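Side-chain contact in EVE domain-containing protein (Pseudomonas syringae pv. tomato str. DC3000, PDB 2EVE), which is of unknown function but, with its EVE domain related to ASCH and PUA domains, possibly binds modified nucleic acid: residues A[13-16]-A[17-20]. Numbering follows the deposited sequence.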
ATOM      1  N   PHE A  13       0.518   5.435   9.936  1.00 11.09           N
ATOM      2  CA  PHE A  13       1.127   4.109   9.913  1.00 10.05           C
ATOM      3  C   PHE A  13       2.327   4.175   8.978  1.00 10.20           C
ATOM      4  O   PHE A  13       2.179   4.377   7.774  1.00 10.20           O
ATOM      5  CB  PHE A  13       0.112   3.066   9.434  1.00 10.64           C
ATOM      6  CG  PHE A  13       0.617   1.651   9.490  1.00 10.47           C
ATOM      7  CD1 PHE A  13       1.091   1.108  10.681  1.00 13.14           C
ATOM      8  CD2 PHE A  13       0.605   0.856   8.348  1.00 13.22           C
ATOM      9  CE1 PHE A  13       1.548  -0.211  10.735  1.00 12.66           C
ATOM     10  CE2 PHE A  13       1.058  -0.461   8.389  1.00 11.83           C
ATOM     11  CZ  PHE A  13       1.530  -0.996   9.584  1.00 12.50           C
ATOM     12  N   SER A  14       3.516   4.020   9.550  1.00  9.48           N
ATOM     13  CA  SER A  14       4.762   4.099   8.796  1.00 10.41           C
ATOM     14  C   SER A  14       5.451   2.751   8.659  1.00 10.44           C
ATOM     15  O   SER A  14       5.066   1.773   9.300  1.00 11.05           O
ATOM     16  CB  SER A  14       5.725   5.053   9.499  1.00 10.89           C
ATOM     17  OG  SER A  14       6.196   4.462  10.700  1.00 12.02           O
ATOM     18  N   ILE A  15       6.489   2.707   7.830  1.00  9.70           N
ATOM     19  CA  ILE A  15       7.233   1.472   7.647  1.00  9.48           C
ATOM     20  C   ILE A  15       7.916   1.117   8.971  1.00  9.88           C
ATOM     21  O   ILE A  15       8.155  -0.057   9.254  1.00  9.65           O
ATOM     22  CB  ILE A  15       8.287   1.603   6.516  1.00  9.94           C
ATOM     23  CG1 ILE A  15       9.023   0.276   6.323  1.00 10.93           C
ATOM     24  CG2 ILE A  15       9.260   2.727   6.829  1.00 10.60           C
ATOM     25  CD1 ILE A  15       8.150  -0.849   5.803  1.00 10.45           C
ATOM     26  N   SER A  16       8.219   2.131   9.783  1.00 11.07           N
ATOM     27  CA  SER A  16       8.847   1.889  11.082  1.00 11.72           C
ATOM     28  C   SER A  16       7.860   1.179  12.005  1.00  9.75           C
ATOM     29  O   SER A  16       8.247   0.314  12.793  1.00 11.52           O
ATOM     30  CB  SER A  16       9.301   3.204  11.731  1.00 12.87           C
ATOM     31  OG  SER A  16      10.433   3.737  11.066  1.00 14.53           O
ATOM     32  N   ASP A  17       6.586   1.553  11.912  1.00 10.91           N
ATOM     33  CA  ASP A  17       5.560   0.918  12.733  1.00 10.21           C
ATOM     34  C   ASP A  17       5.436  -0.542  12.329  1.00 10.15           C
ATOM     35  O   ASP A  17       5.284  -1.416  13.182  1.00 10.27           O
ATOM     36  CB  ASP A  17       4.196   1.596  12.559  1.00 11.39           C
ATOM     37  CG  ASP A  17       4.161   3.009  13.118  1.00 14.16           C
ATOM     38  OD1 ASP A  17       4.693   3.232  14.228  1.00 14.44           O
ATOM     39  OD2 ASP A  17       3.579   3.890  12.455  1.00 13.49           O
ATOM     40  N   LEU A  18       5.495  -0.810  11.025  1.00  9.46           N
ATOM     41  CA  LEU A  18       5.382  -2.183  10.536  1.00  8.91           C
ATOM     42  C   LEU A  18       6.583  -3.000  10.994  1.00 10.47           C
ATOM     43  O   LEU A  18       6.446  -4.165  11.356  1.00  9.53           O
ATOM     44  CB  LEU A  18       5.283  -2.212   9.004  1.00  9.79           C
ATOM     45  CG  LEU A  18       5.209  -3.606   8.357  1.00  8.38           C
ATOM     46  CD1 LEU A  18       4.009  -4.372   8.906  1.00  9.48           C
ATOM     47  CD2 LEU A  18       5.101  -3.472   6.839  1.00  9.59           C
ATOM     48  N   GLN A  19       7.761  -2.385  10.977  1.00  9.84           N
ATOM     49  CA  GLN A  19       8.968  -3.069  11.416  1.00  8.94           C
ATOM     50  C   GLN A  19       8.805  -3.463  12.883  1.00 10.20           C
ATOM     51  O   GLN A  19       9.178  -4.568  13.285  1.00 10.10           O
ATOM     52  CB  GLN A  19      10.178  -2.151  11.246  1.00 11.52           C
ATOM     53  CG  GLN A  19      11.496  -2.748  11.703  1.00 14.92           C
ATOM     54  CD  GLN A  19      12.651  -1.792  11.482  1.00 20.10           C
ATOM     55  OE1 GLN A  19      12.562  -0.610  11.817  1.00 23.89           O
ATOM     56  NE2 GLN A  19      13.745  -2.299  10.927  1.00 22.89           N
ATOM     57  N   ARG A  20       8.237  -2.559  13.672  1.00  9.01           N
ATOM     58  CA  ARG A  20       8.020  -2.804  15.096  1.00  8.41           C
ATOM     59  C   ARG A  20       6.986  -3.896  15.348  1.00  8.95           C
ATOM     60  O   ARG A  20       7.230  -4.833  16.114  1.00  9.73           O
ATOM     61  CB  ARG A  20       7.575  -1.509  15.793  1.00  8.56           C
ATOM     62  CG  ARG A  20       7.034  -1.707  17.213  1.00  9.61           C
ATOM     63  CD  ARG A  20       6.771  -0.376  17.910  1.00 10.30           C
ATOM     64  NE  ARG A  20       5.875   0.499  17.153  1.00 11.12           N
ATOM     65  CZ  ARG A  20       4.550   0.382  17.115  1.00 11.45           C
ATOM     66  NH1 ARG A  20       3.936  -0.580  17.796  1.00  9.08           N
ATOM     67  NH2 ARG A  20       3.836   1.234  16.394  1.00 12.25           N
TER
HETATM   68  O   HOH W   1      10.971   0.221  13.951  1.00 20.63           O
HETATM   69  O   HOH W   2      13.348   2.009  11.929  1.00 43.83           O
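Ser14, extended in its backbone, immediately precedes helix 15-21, and Asp17 lies in the first turn of that helix, whose i to i+4 bonds begin with Leu18 N to Ser14 O at 3.1 Å and continue from Gln19 N to Ile15 O and from Arg20 N to Ser16 O. At its start the side chains of Ser14 and Asp17 exchange bonds with each other's backbone. Asp17 N donates to Ser14 OG over 3.2 Å, while Asp17 OD2 turns back to accept from Ser14 N at 2.9 Å in a nearly straight bond (168°), met on its anti side, somewhat out of the carboxylate plane. This reciprocal pair is a capping box with Ser14 as N-cap, and it supplies acceptors to two backbone N-H groups at the helix start; Ser16 N adds a weak bond to Ser14 OG. The serine hydroxyl can serve because chi1 (71°) sets it between its own N and carbonyl carbon, facing the first turn. Asp17 is gripped on its other oxygen too: Arg20, its chain bent at chi3, brings NH2 to OD1 at 3.1 Å in a salt bridge, approaching from above the carboxylate plane while OD1 lies near the guanidinium plane. The position of this carboxylate at the amino end of a helix probably favours its ionised form. Phe13 lies alongside, its CD1 3.7 Å from Asp17 CB, with ring and carboxylate planes only 15° apart; farther along the ring, CZ comes to 4.0 Å from Leu18 CB. Ile15 CD1 touches Leu18 CD2 at 4.2 Å, and both buried residues pack on Phe49 of strand 46-51, seating the helix against the sheet. One water donates both to Ser16 O and to Gln19 OE1, bridging the two residues.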